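Side-chain contacts in mannan endo-1,4-beta-mannosidase (Mytilus edulis, PDB 2C0H), which hydrolyses internal beta-1,4-mannosidic linkages in mannans, galactomannans and glucomannans, as a monomeric family 5 glycoside hydrolase built on a TIM barrel: residues 35-40 with 73-78; 110-115 with 122-127; 245-248 with 252-255; 275-280 with 309-314; 295-298 with 304-307. The protein carries 3 engineered substitutions. All blocks are in the same frame, centred on the assembly; numbering follows the deposited sequence.

Contact 1. Residues 35-40 with 73-78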
# COMPACT_ATOMS: atom_id res chain seq x y z
N PHE A 35 0.87 -4.00 -16.85
CA PHE A 35 0.94 -5.46 -16.78
C PHE A 35 -0.28 -6.07 -17.47
O PHE A 35 -1.36 -5.50 -17.39
CB PHE A 35 1.01 -5.92 -15.31
CG PHE A 35 2.18 -5.35 -14.55
CD1 PHE A 35 3.41 -5.99 -14.57
CD2 PHE A 35 2.06 -4.17 -13.86
CE1 PHE A 35 4.49 -5.46 -13.89
CE2 PHE A 35 3.15 -3.63 -13.18
CZ PHE A 35 4.35 -4.27 -13.20
N GLY A 36 -0.09 -7.21 -18.11
CA GLY A 36 -1.13 -7.85 -18.91
C GLY A 36 -1.15 -7.28 -20.32
O GLY A 36 -0.64 -6.19 -20.57
N HIS A 37 -1.74 -8.03 -21.25
CA HIS A 37 -1.81 -7.60 -22.65
C HIS A 37 -0.44 -7.24 -23.22
O HIS A 37 -0.31 -6.30 -24.02
CB HIS A 37 -2.82 -6.45 -22.79
CG HIS A 37 -4.17 -6.76 -22.23
ND1 HIS A 37 -5.03 -7.67 -22.82
CD2 HIS A 37 -4.80 -6.32 -21.12
CE1 HIS A 37 -6.13 -7.77 -22.09
NE2 HIS A 37 -6.02 -6.96 -21.06
N ASN A 38 0.58 -7.99 -22.81
CA ASN A 38 1.96 -7.79 -23.27
C ASN A 38 2.46 -6.36 -23.01
O ASN A 38 3.28 -5.84 -23.76
CB ASN A 38 2.08 -8.14 -24.76
CG ASN A 38 1.82 -9.61 -25.03
OD1 ASN A 38 2.60 -10.47 -24.64
ND2 ASN A 38 0.70 -9.90 -25.70
N GLN A 39 1.97 -5.74 -21.93
CA GLN A 39 2.28 -4.35 -21.62
C GLN A 39 3.60 -4.22 -20.86
O GLN A 39 4.21 -3.16 -20.91
CB GLN A 39 1.11 -3.64 -20.90
CG GLN A 39 -0.12 -3.41 -21.81
CD GLN A 39 -1.39 -2.88 -21.10
OE1 GLN A 39 -1.99 -1.90 -21.55
NE2 GLN A 39 -1.81 -3.54 -20.02
N TYR A 40 4.04 -5.26 -20.16
CA TYR A 40 5.30 -5.13 -19.40
C TYR A 40 6.48 -4.90 -20.33
O TYR A 40 7.33 -4.05 -20.04
CB TYR A 40 5.57 -6.35 -18.50
CG TYR A 40 6.90 -6.26 -17.80
CD1 TYR A 40 7.12 -5.29 -16.83
CD2 TYR A 40 7.95 -7.11 -18.13
CE1 TYR A 40 8.35 -5.17 -16.22
CE2 TYR A 40 9.18 -7.01 -17.50
CZ TYR A 40 9.37 -6.03 -16.54
OH TYR A 40 10.59 -5.90 -15.92
N THR A 73 -7.02 -4.20 -16.61
CA THR A 73 -7.10 -5.47 -15.87
C THR A 73 -7.91 -5.24 -14.58
O THR A 73 -7.95 -4.14 -14.06
CB THR A 73 -5.70 -6.03 -15.50
OG1 THR A 73 -5.09 -5.19 -14.50
CG2 THR A 73 -4.76 -6.12 -16.73
N PRO A 74 -8.62 -6.26 -14.07
CA PRO A 74 -8.87 -7.57 -14.66
C PRO A 74 -9.90 -7.46 -15.78
O PRO A 74 -10.23 -6.36 -16.19
CB PRO A 74 -9.41 -8.36 -13.47
CG PRO A 74 -10.12 -7.39 -12.68
CD PRO A 74 -9.30 -6.12 -12.77
N GLU A 75 -10.42 -8.60 -16.26
CA GLU A 75 -11.46 -8.60 -17.29
C GLU A 75 -12.87 -8.54 -16.68
O GLU A 75 -13.18 -9.35 -15.80
CB GLU A 75 -11.32 -9.85 -18.16
CG GLU A 75 -9.95 -10.01 -18.83
CD GLU A 75 -9.50 -8.77 -19.61
OE1 GLU A 75 -10.12 -8.48 -20.66
OE2 GLU A 75 -8.53 -8.09 -19.18
N PHE A 76 -13.68 -7.60 -17.13
CA PHE A 76 -15.07 -7.39 -16.65
C PHE A 76 -16.10 -7.76 -17.70
O PHE A 76 -15.90 -7.51 -18.90
CB PHE A 76 -15.30 -5.92 -16.27
CG PHE A 76 -14.56 -5.46 -15.05
CD1 PHE A 76 -15.18 -5.44 -13.81
CD2 PHE A 76 -13.24 -5.04 -15.15
CE1 PHE A 76 -14.51 -5.01 -12.68
CE2 PHE A 76 -12.57 -4.61 -14.01
CZ PHE A 76 -13.19 -4.60 -12.79
N ASP A 77 -17.24 -8.31 -17.26
CA ASP A 77 -18.37 -8.49 -18.16
C ASP A 77 -19.20 -7.21 -18.24
O ASP A 77 -18.93 -6.21 -17.57
CB ASP A 77 -19.19 -9.75 -17.81
CG ASP A 77 -20.12 -9.59 -16.61
OD1 ASP A 77 -20.37 -8.49 -16.08
OD2 ASP A 77 -20.67 -10.66 -16.19
N ASN A 78 -20.25 -7.21 -19.07
CA ASN A 78 -21.04 -6.00 -19.28
C ASN A 78 -21.80 -5.48 -18.03
O ASN A 78 -22.20 -4.32 -17.99
CB ASN A 78 -22.05 -6.21 -20.43
CG ASN A 78 -21.40 -6.33 -21.79
OD1 ASN A 78 -20.27 -5.88 -22.01
ND2 ASN A 78 -22.12 -6.96 -22.73
O HOH W 1 -3.13 -3.47 -15.72

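Contact 2. Residues 110-115 with 122-127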
# COMPACT_ATOMS: atom_id res chain seq x y z
N THR A 110 -0.07 -2.68 -5.56
CA THR A 110 -1.29 -2.02 -5.06
C THR A 110 -2.44 -2.28 -6.02
O THR A 110 -2.38 -1.92 -7.19
CB THR A 110 -1.09 -0.49 -4.91
OG1 THR A 110 0.05 -0.25 -4.08
CG2 THR A 110 -2.26 0.17 -4.28
N LEU A 111 -3.51 -2.90 -5.53
CA LEU A 111 -4.57 -3.37 -6.41
C LEU A 111 -5.43 -2.22 -6.98
O LEU A 111 -5.53 -2.11 -8.20
CB LEU A 111 -5.47 -4.37 -5.66
CG LEU A 111 -4.78 -5.65 -5.21
CD1 LEU A 111 -5.82 -6.46 -4.43
CD2 LEU A 111 -4.18 -6.46 -6.32
N TRP A 112 -6.02 -1.40 -6.11
CA TRP A 112 -7.01 -0.36 -6.47
C TRP A 112 -6.60 1.04 -6.02
O TRP A 112 -5.70 1.20 -5.19
CB TRP A 112 -8.37 -0.68 -5.86
CG TRP A 112 -8.81 -2.09 -6.14
CD1 TRP A 112 -8.83 -3.13 -5.25
CD2 TRP A 112 -9.28 -2.62 -7.38
NE1 TRP A 112 -9.28 -4.25 -5.85
CE2 TRP A 112 -9.57 -3.98 -7.16
CE3 TRP A 112 -9.48 -2.08 -8.66
CZ2 TRP A 112 -10.06 -4.82 -8.18
CZ3 TRP A 112 -9.96 -2.92 -9.67
CH2 TRP A 112 -10.25 -4.27 -9.41
N ASN A 113 -7.27 2.05 -6.55
CA ASN A 113 -7.03 3.45 -6.17
C ASN A 113 -8.34 4.21 -5.85
O ASN A 113 -9.26 4.25 -6.68
CB ASN A 113 -6.31 4.16 -7.31
CG ASN A 113 -5.94 5.59 -6.99
OD1 ASN A 113 -5.79 5.96 -5.83
ND2 ASN A 113 -5.80 6.41 -8.03
N GLY A 114 -8.39 4.85 -4.68
CA GLY A 114 -9.53 5.66 -4.25
C GLY A 114 -9.30 7.17 -4.26
O GLY A 114 -10.15 7.93 -3.80
N ALA A 115 -8.16 7.62 -4.79
CA ALA A 115 -7.78 9.05 -4.72
C ALA A 115 -8.31 9.90 -5.86
O ALA A 115 -8.30 11.14 -5.79
CB ALA A 115 -6.26 9.18 -4.64
N TYR A 122 -16.98 3.28 -12.50
CA TYR A 122 -18.09 2.35 -12.32
C TYR A 122 -17.65 0.90 -12.12
O TYR A 122 -18.35 0.14 -11.43
CB TYR A 122 -19.07 2.43 -13.50
CG TYR A 122 -18.52 1.94 -14.83
CD1 TYR A 122 -18.71 0.62 -15.26
CD2 TYR A 122 -17.82 2.79 -15.68
CE1 TYR A 122 -18.21 0.17 -16.47
CE2 TYR A 122 -17.32 2.35 -16.90
CZ TYR A 122 -17.51 1.03 -17.29
OH TYR A 122 -17.02 0.58 -18.49
N ARG A 123 -16.52 0.51 -12.71
CA ARG A 123 -16.01 -0.87 -12.56
C ARG A 123 -15.63 -1.12 -11.10
O ARG A 123 -16.07 -2.10 -10.48
CB ARG A 123 -14.83 -1.16 -13.51
CG ARG A 123 -15.22 -1.22 -14.99
CD ARG A 123 -14.02 -1.33 -15.93
NE ARG A 123 -14.46 -1.16 -17.32
CZ ARG A 123 -13.67 -0.96 -18.37
NH1 ARG A 123 -12.35 -0.88 -18.25
NH2 ARG A 123 -14.22 -0.81 -19.56
N LEU A 124 -14.82 -0.25 -10.53
CA LEU A 124 -14.47 -0.36 -9.12
C LEU A 124 -15.68 -0.17 -8.21
O LEU A 124 -15.83 -0.86 -7.21
CB LEU A 124 -13.35 0.66 -8.78
CG LEU A 124 -12.93 0.78 -7.32
CD1 LEU A 124 -12.44 -0.52 -6.74
CD2 LEU A 124 -11.82 1.83 -7.22
N ASN A 125 -16.56 0.78 -8.54
CA ASN A 125 -17.76 1.05 -7.77
C ASN A 125 -18.60 -0.20 -7.51
O ASN A 125 -19.07 -0.43 -6.40
CB ASN A 125 -18.63 2.10 -8.45
CG ASN A 125 -19.89 2.39 -7.68
OD1 ASN A 125 -20.98 1.94 -8.05
ND2 ASN A 125 -19.76 3.10 -6.58
N GLY A 126 -18.79 -0.99 -8.56
CA GLY A 126 -19.54 -2.23 -8.43
C GLY A 126 -18.96 -3.17 -7.40
O GLY A 126 -19.69 -3.81 -6.65
N LEU A 127 -17.64 -3.28 -7.39
CA LEU A 127 -16.95 -4.18 -6.45
C LEU A 127 -17.07 -3.64 -5.01
O LEU A 127 -17.09 -4.39 -4.04
CB LEU A 127 -15.47 -4.33 -6.83
CG LEU A 127 -15.11 -4.79 -8.25
CD1 LEU A 127 -13.61 -4.95 -8.44
CD2 LEU A 127 -15.81 -6.09 -8.60

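Contact 3. Residues 245-248 with 252-255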
# COMPACT_ATOMS: atom_id res chain seq x y z
N CYS A 245 -12.40 -3.30 13.75
CA CYS A 245 -13.20 -2.58 12.77
C CYS A 245 -13.42 -3.40 11.48
O CYS A 245 -14.55 -3.46 10.99
CB CYS A 245 -12.54 -1.25 12.41
SG CYS A 245 -13.49 -0.21 11.30
N LEU A 246 -12.37 -4.00 10.94
CA LEU A 246 -12.48 -4.75 9.68
C LEU A 246 -13.37 -5.97 9.83
O LEU A 246 -14.16 -6.29 8.92
CB LEU A 246 -11.12 -5.17 9.12
CG LEU A 246 -10.22 -4.03 8.67
CD1 LEU A 246 -8.92 -4.59 8.16
CD2 LEU A 246 -10.88 -3.16 7.61
N VAL A 247 -13.25 -6.66 10.96
CA VAL A 247 -14.06 -7.86 11.17
C VAL A 247 -15.51 -7.46 11.43
O VAL A 247 -16.44 -8.14 10.95
CB VAL A 247 -13.46 -8.77 12.26
CG1 VAL A 247 -14.33 -10.00 12.50
CG2 VAL A 247 -12.07 -9.20 11.87
N LYS A 248 -15.74 -6.37 12.15
CA LYS A 248 -17.11 -5.85 12.34
C LYS A 248 -17.72 -5.46 10.98
O LYS A 248 -18.90 -5.70 10.73
CB LYS A 248 -17.13 -4.67 13.31
CG LYS A 248 -18.52 -4.10 13.62
CD LYS A 248 -19.32 -4.99 14.56
CE LYS A 248 -20.59 -4.28 15.03
NZ LYS A 248 -21.38 -5.06 16.04
N LYS A 252 -15.17 -11.44 8.11
CA LYS A 252 -14.16 -12.48 7.90
C LYS A 252 -13.06 -12.39 8.96
O LYS A 252 -12.30 -11.42 9.01
CB LYS A 252 -13.53 -12.38 6.50
CG LYS A 252 -14.50 -12.32 5.34
CD LYS A 252 -15.15 -13.64 5.03
CE LYS A 252 -15.80 -13.59 3.66
NZ LYS A 252 -16.71 -14.74 3.42
N GLN A 253 -12.95 -13.40 9.81
CA GLN A 253 -12.01 -13.33 10.93
C GLN A 253 -10.54 -13.26 10.51
O GLN A 253 -9.72 -12.66 11.22
CB GLN A 253 -12.20 -14.53 11.86
CG GLN A 253 -13.52 -14.54 12.59
CD GLN A 253 -13.62 -13.50 13.69
OE1 GLN A 253 -12.62 -13.13 14.33
NE2 GLN A 253 -14.83 -13.02 13.94
N SER A 254 -10.21 -13.84 9.36
CA SER A 254 -8.84 -13.85 8.84
C SER A 254 -8.50 -12.59 8.05
O SER A 254 -7.36 -12.44 7.63
CB SER A 254 -8.62 -15.05 7.94
OG SER A 254 -9.50 -15.01 6.83
N GLY A 255 -9.48 -11.72 7.86
CA GLY A 255 -9.34 -10.58 6.96
C GLY A 255 -8.77 -9.37 7.65
O GLY A 255 -9.41 -8.32 7.70

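Contact 4. Residues 275-280 with 309-314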
# COMPACT_ATOMS: atom_id res chain seq x y z
N SER A 275 0.60 14.14 12.01
CA SER A 275 1.62 13.54 11.16
C SER A 275 2.62 12.63 11.90
O SER A 275 3.09 12.99 12.97
CB SER A 275 2.44 14.61 10.44
OG SER A 275 3.52 14.02 9.73
N PRO A 276 2.96 11.46 11.30
CA PRO A 276 4.02 10.62 11.86
C PRO A 276 5.38 11.29 11.91
O PRO A 276 6.25 10.79 12.61
CB PRO A 276 4.05 9.39 10.95
CG PRO A 276 3.25 9.74 9.76
CD PRO A 276 2.34 10.85 10.11
N PHE A 277 5.59 12.38 11.19
CA PHE A 277 6.85 13.12 11.35
C PHE A 277 6.88 14.09 12.55
O PHE A 277 7.91 14.75 12.78
CB PHE A 277 7.22 13.85 10.04
CG PHE A 277 7.63 12.91 8.93
CD1 PHE A 277 8.82 12.18 8.99
CD2 PHE A 277 6.84 12.75 7.80
CE1 PHE A 277 9.18 11.30 7.98
CE2 PHE A 277 7.22 11.89 6.77
CZ PHE A 277 8.38 11.15 6.86
N LYS A 278 5.80 14.17 13.32
CA LYS A 278 5.74 15.00 14.54
C LYS A 278 5.74 14.18 15.83
O LYS A 278 5.74 14.75 16.93
CB LYS A 278 4.49 15.89 14.51
CG LYS A 278 4.45 16.92 13.38
CD LYS A 278 5.68 17.83 13.34
CE LYS A 278 5.89 18.59 14.62
NZ LYS A 278 7.03 19.57 14.48
N HIS A 279 5.76 12.86 15.69
CA HIS A 279 5.66 11.95 16.83
C HIS A 279 6.43 10.66 16.58
O HIS A 279 6.68 10.28 15.43
CB HIS A 279 4.19 11.57 17.09
CG HIS A 279 3.28 12.73 17.30
ND1 HIS A 279 3.16 13.38 18.51
CD2 HIS A 279 2.45 13.37 16.44
CE1 HIS A 279 2.30 14.37 18.39
NE2 HIS A 279 1.85 14.38 17.14
N SER A 280 6.76 9.97 17.66
CA SER A 280 7.27 8.61 17.57
C SER A 280 6.11 7.65 17.32
O SER A 280 4.96 7.95 17.65
CB SER A 280 8.02 8.22 18.85
OG SER A 280 9.23 8.98 18.95
N PHE A 309 13.95 10.11 6.11
CA PHE A 309 14.33 8.66 6.21
C PHE A 309 14.87 8.36 7.63
O PHE A 309 14.52 7.34 8.23
CB PHE A 309 15.34 8.26 5.13
CG PHE A 309 14.71 7.88 3.82
CD1 PHE A 309 14.38 6.56 3.55
CD2 PHE A 309 14.50 8.81 2.83
CE1 PHE A 309 13.80 6.19 2.35
CE2 PHE A 309 13.96 8.45 1.60
CZ PHE A 309 13.60 7.13 1.36
N GLU A 310 15.67 9.27 8.18
CA GLU A 310 16.21 9.09 9.53
C GLU A 310 15.13 9.03 10.60
O GLU A 310 15.21 8.19 11.52
CB GLU A 310 17.19 10.21 9.89
CG GLU A 310 17.91 10.01 11.24
CD GLU A 310 19.01 8.97 11.19
OE1 GLU A 310 19.30 8.44 10.09
OE2 GLU A 310 19.59 8.67 12.26
N TRP A 311 14.14 9.92 10.51
CA TRP A 311 13.03 9.94 11.47
C TRP A 311 12.29 8.61 11.42
O TRP A 311 12.08 7.97 12.46
CB TRP A 311 12.06 11.11 11.21
CG TRP A 311 11.00 11.25 12.27
CD1 TRP A 311 9.78 10.64 12.29
CD2 TRP A 311 11.08 12.03 13.47
NE1 TRP A 311 9.09 11.00 13.42
CE2 TRP A 311 9.87 11.85 14.17
CE3 TRP A 311 12.07 12.84 14.03
CZ2 TRP A 311 9.61 12.47 15.39
CZ3 TRP A 311 11.81 13.46 15.23
CH2 TRP A 311 10.60 13.27 15.91
N ALA A 312 11.94 8.17 10.21
CA ALA A 312 11.22 6.89 10.06
C ALA A 312 12.03 5.75 10.65
O ALA A 312 11.50 4.91 11.37
CB ALA A 312 10.89 6.61 8.61
N TYR A 313 13.32 5.73 10.36
CA TYR A 313 14.18 4.59 10.75
C TYR A 313 14.39 4.53 12.25
O TYR A 313 14.39 3.44 12.84
CB TYR A 313 15.55 4.72 10.01
CG TYR A 313 16.51 3.53 10.21
CD1 TYR A 313 16.23 2.28 9.69
CD2 TYR A 313 17.70 3.68 10.91
CE1 TYR A 313 17.08 1.21 9.87
CE2 TYR A 313 18.56 2.61 11.11
CZ TYR A 313 18.26 1.36 10.59
OH TYR A 313 19.12 0.27 10.78
N THR A 314 14.56 5.69 12.90
CA THR A 314 14.91 5.74 14.32
C THR A 314 13.77 5.92 15.30
O THR A 314 13.98 5.71 16.50
CB THR A 314 15.95 6.84 14.62
OG1 THR A 314 15.41 8.13 14.35
CG2 THR A 314 17.21 6.62 13.81

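Contact 5. Residues 295-298 with 304-307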
# COMPACT_ATOMS: atom_id res chain seq x y z
N PHE A 295 5.73 10.14 0.99
CA PHE A 295 6.17 11.44 1.51
C PHE A 295 7.20 11.95 0.52
O PHE A 295 7.72 11.18 -0.29
CB PHE A 295 6.81 11.32 2.90
CG PHE A 295 8.07 10.52 2.92
CD1 PHE A 295 9.34 11.13 2.88
CD2 PHE A 295 8.02 9.13 2.99
CE1 PHE A 295 10.48 10.38 2.90
CE2 PHE A 295 9.18 8.37 3.00
CZ PHE A 295 10.42 8.99 2.97
N ASN A 296 7.54 13.24 0.62
CA ASN A 296 8.73 13.75 -0.08
C ASN A 296 9.18 15.08 0.52
O ASN A 296 8.48 15.72 1.29
CB ASN A 296 8.51 13.87 -1.61
CG ASN A 296 7.30 14.68 -1.99
OD1 ASN A 296 7.08 15.80 -1.52
ND2 ASN A 296 6.47 14.12 -2.88
N GLN A 297 10.41 15.43 0.19
CA GLN A 297 11.05 16.65 0.70
C GLN A 297 10.31 17.90 0.23
O GLN A 297 10.23 18.90 0.95
CB GLN A 297 12.48 16.65 0.23
CG GLN A 297 13.34 17.77 0.69
CD GLN A 297 14.70 17.68 0.07
OE1 GLN A 297 15.38 16.64 0.10
NE2 GLN A 297 15.12 18.78 -0.55
N GLU A 298 9.75 17.85 -0.96
CA GLU A 298 9.01 18.98 -1.50
C GLU A 298 7.80 19.36 -0.64
O GLU A 298 7.38 20.53 -0.61
CB GLU A 298 8.62 18.70 -2.96
CG GLU A 298 9.81 18.70 -3.96
CD GLU A 298 10.71 17.44 -3.94
OE1 GLU A 298 10.44 16.47 -3.20
OE2 GLU A 298 11.70 17.40 -4.71
N SER A 304 15.03 17.74 5.24
CA SER A 304 15.73 17.10 4.12
C SER A 304 15.24 15.66 3.93
O SER A 304 14.69 15.08 4.88
CB SER A 304 17.26 17.05 4.34
OG SER A 304 17.61 16.18 5.41
N SER A 305 15.42 15.10 2.73
CA SER A 305 15.12 13.67 2.46
C SER A 305 15.84 12.77 3.46
O SER A 305 15.26 11.83 3.99
CB SER A 305 15.47 13.25 1.02
OG SER A 305 14.61 13.85 0.08
N GLU A 306 17.10 13.07 3.73
CA GLU A 306 17.88 12.32 4.72
C GLU A 306 17.21 12.33 6.11
O GLU A 306 17.13 11.28 6.77
CB GLU A 306 19.29 12.91 4.84
CG GLU A 306 20.14 12.74 3.62
CD GLU A 306 20.14 13.97 2.73
OE1 GLU A 306 19.09 14.65 2.62
OE2 GLU A 306 21.21 14.23 2.12
N SER A 307 16.76 13.51 6.56
CA SER A 307 16.10 13.66 7.88
C SER A 307 14.79 12.90 7.95
O SER A 307 14.46 12.37 9.00
CB SER A 307 15.85 15.13 8.21
OG SER A 307 17.09 15.78 8.55
O HOH W 2 12.06 13.49 -1.22

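Contact 1. Residues 35-40 with 73-78
His37 and Glu75 reach across from opposite directions, two polar side chains that meet between the loop before helix 40-56 and the segment around strand 75-76. The N-H on NE2 of His37 is given to OE2 of Glu75 over 3.3 Å, with an angle at the hydrogen of 140°, so the bond is weak. NE2 also makes a weak bond to Ser72 O. The acceptor OE2 lies at the edge of the imidazole, near its plane, whereas the carboxylate as a whole is turned 67° from the ring. Glu75 gets there by folding: its CG stands opposite the carbonyl carbon, and the bend at the next torsion (chi2 -52°) brings its end closer to His37 than the direction of its CB would suggest.

Thr73 divides its two branches between different tasks. Methyl CG2 packs against the carbonyl oxygen of Phe35 at 3.5 Å, while OG1 hydrogen-bonds to His67 ND1 and donates to a bridging water 2.9 Å away. That water in turn donates to Phe35 O. Gln39 curls back within its own loop, NE2 meeting Gly36 O at 2.9 Å, and the backbone N of Gln39 approaches the same oxygen from the opposite face of the carbonyl plane at 3.0 Å. Two donors from one residue thus fix the tight bend.

The bend leads directly into helix 40-56 and is further tied by Asp86 and Asp92, the latter on helix 89-102. Phe35 packs on that helix and on barrel strand 61-68, and Glu75 pairs its backbone with short strand 82-84.

Contact 2. Residues 110-115 with 122-127
OD1 of Asn113, whose own backbone oxygen touches Leu124, is gripped by two donors. The backbone N of Ala115 reaches OD1 over 3.1 Å in a fairly straight bond (160°), approaching from well above the plane of the amide and closing an Asx turn. The second donor is ND2 of Asn162, a residue that by similarity binds substrate, so the turn is tied to the probable active-site cleft. This is the carboxy-terminal end of strand 106-113 in the (beta/alpha)8 barrel, where the catalytic face of a family 5 enzyme lies; helix 121-129 belongs to the connection that follows, and its segment 122-127 runs at 104° to segment 110-113.

Between strand and helix the contact is apolar. CD1 of Leu124 sits 3.6 Å above the plane of the Trp112 indole, offset toward the rim and nearest to CD2 of that ring at 3.8 Å. The other methyl, Leu124 CD2, rests 3.6 Å from Asn113 O; chi1 of 175° sets CG of Leu124 opposite its backbone N, from where both methyls reach the strand. Leu127 crosses the indole at about a right angle, its CD1 lying 3.6 Å from both CZ2 and CH2 of Trp112. The indole NE1 hydrogen-bonds to OE1 of Gln208 on helix 198-215.

Contact 3. Residues 245-248 with 252-255
A type I beta turn from Lys252 to Gly255 folds the chain back against Val247 and Leu246 just after helix 243-250, part of the link from this helix to barrel strand 260-263. Within the turn, Gly255 N donates to Lys252 O at 3.1 Å. Across the contact no hydrogen bond forms, and the pairing instead shows how the aliphatic side chains of a helix, here Val247 and Leu246, can be covered by the carbonyl oxygens and a side-chain amide of the loop that succeeds it.

Val247 does most of the touching, with its two methyls meeting different partners. CG2 lies 3.6 Å from Lys252 O, the oxygen already engaged by the turn. CG1, which chi1 of 179° places opposite the backbone N, points to the amide of Gln253. The Gln253 side chain sets off away from the helix and doubles back, its bend at chi2 (-73°) carrying the amide over Val247, and the two side chains cross at about a right angle. Lys252 sends its own side chain away from helix 243-250, toward helix 198-215, where it forms a cation-pi pair with Trp207. Asn206 of that helix holds both ends of the turn, its OD1 taking Lys252 N and its ND2 giving to Gly255 O.

Leu246 occupies the more buried side, packing on Val205 as well, and its CD1 comes within 3.8 Å of Gly255 O. On the exposed side the nearest approach is NE2 of Gln253 to Val247 CG1, at 3.4 Å.

Contact 4. Residues 275-280 with 309-314
With chi1 at -173°, Trp311 swings its indole out from the helix across from its own backbone N, and Phe277, at chi1 -70°, carries its ring past it in the opposite direction. The two rings meet obliquely, their planes 52° apart, and touch where Phe277 CD1 lies 3.8 Å from Trp311 CD1.

The indole N-H illustrates how a single donor can be shared by a curved loop. NE1 of Trp311 donates to Pro276 O at 3.0 Å and to His279 O at 3.2 Å, both bonds noticeably bent, as is usual when one N-H is shared by two acceptors. The two acceptors are used differently. Toward Pro276 O the donor lies in the carbonyl plane, on a lone pair, although that oxygen is tilted from the indole plane; His279 O sits in the indole plane, but there the donor stands above the carbonyl. Between these two residues in sequence, Phe277 O lies over one face of the indole, 3.7 Å above its plane. The loop curls through a type I turn from Ser275 to Lys278 and an ST turn, in which Ser275 OG accepts from Phe277 N at 3.0 Å. The backbone N of His279, buried by the contact, has no partner in the model.

Tyr317 OH bonds to His279 O as well, from the loop after helix 305-314. Beneath, Phe277, Pro276 and Ala312 all rest on Ile292 of barrel strand 290-294, so the loop and helix pack together over that strand.

Contact 5. Residues 295-298 with 304-307
Hydrogen bonds from Ser305 to Gln297 dominate this contact. OE1 of Gln297 accepts the backbone N-H of Ser305 at 3.0 Å (147° at the hydrogen) and the hydroxyl OG of Ser305 at 2.9 Å, the two donors arriving from opposite faces of the amide plane. Neither lies squarely in that plane, the backbone N standing the further out of it. Arg335 NH2, from helix 330-339, is a third donor to the same oxygen. Gln297 gets its oxygen there by stretching: CG points opposite the backbone N (chi1 -177°) and the chain stays extended beyond.

Water adds a second bridge. One molecule accepts from Gln297 N at 2.9 Å and donates to Ser305 OG, also at 2.9 Å, so the hydroxyl donates to OE1 while accepting from the water.

A capping bond forms within the second segment: Ser304 occupies the N-cap of helix 305-314, and its OG takes the N-H of Ser307 at 3.0 Å in a nearly straight bond (158°).

Van der Waals packing is slight, chiefly CB of Gln297 against OG of Ser305 at 3.5 Å.

Backbone N-H groups in the first turn of a helix lack acceptors within the helix. Here the Ser304 hydroxyl and the Gln297 amide oxygen supply two of them, for Ser307 N and Ser305 N respectively. Lying by the helix start and by Arg335, which also forms a salt bridge with Glu306, the Gln297 carbonyl would probably be polarised, strengthening it as an acceptor.

Overall arrangement
All five contacts involve loops or helices that follow barrel strands, yet their chemistry differs with place. Contact 2, wholly buried, joins strand and helix through hydrocarbon and an indole; contact 1, more peripheral, relies on a weak imidazole-carboxylate hydrogen bond and a bridging water. The two nevertheless touch, Pro74 packing on Trp112 and Phe76 on Arg123. Contacts 4 and 5 share helix 305-314, the former using its later turns and the latter its start, and they touch where Phe295 of contact 5 packs on Phe309 and Phe277 of contact 4. In both, one polar atom is shared, a donor in contact 4 and an acceptor in contact 5. Contact 3, partly buried and away from the annotated sites, has no hydrogen bond across it.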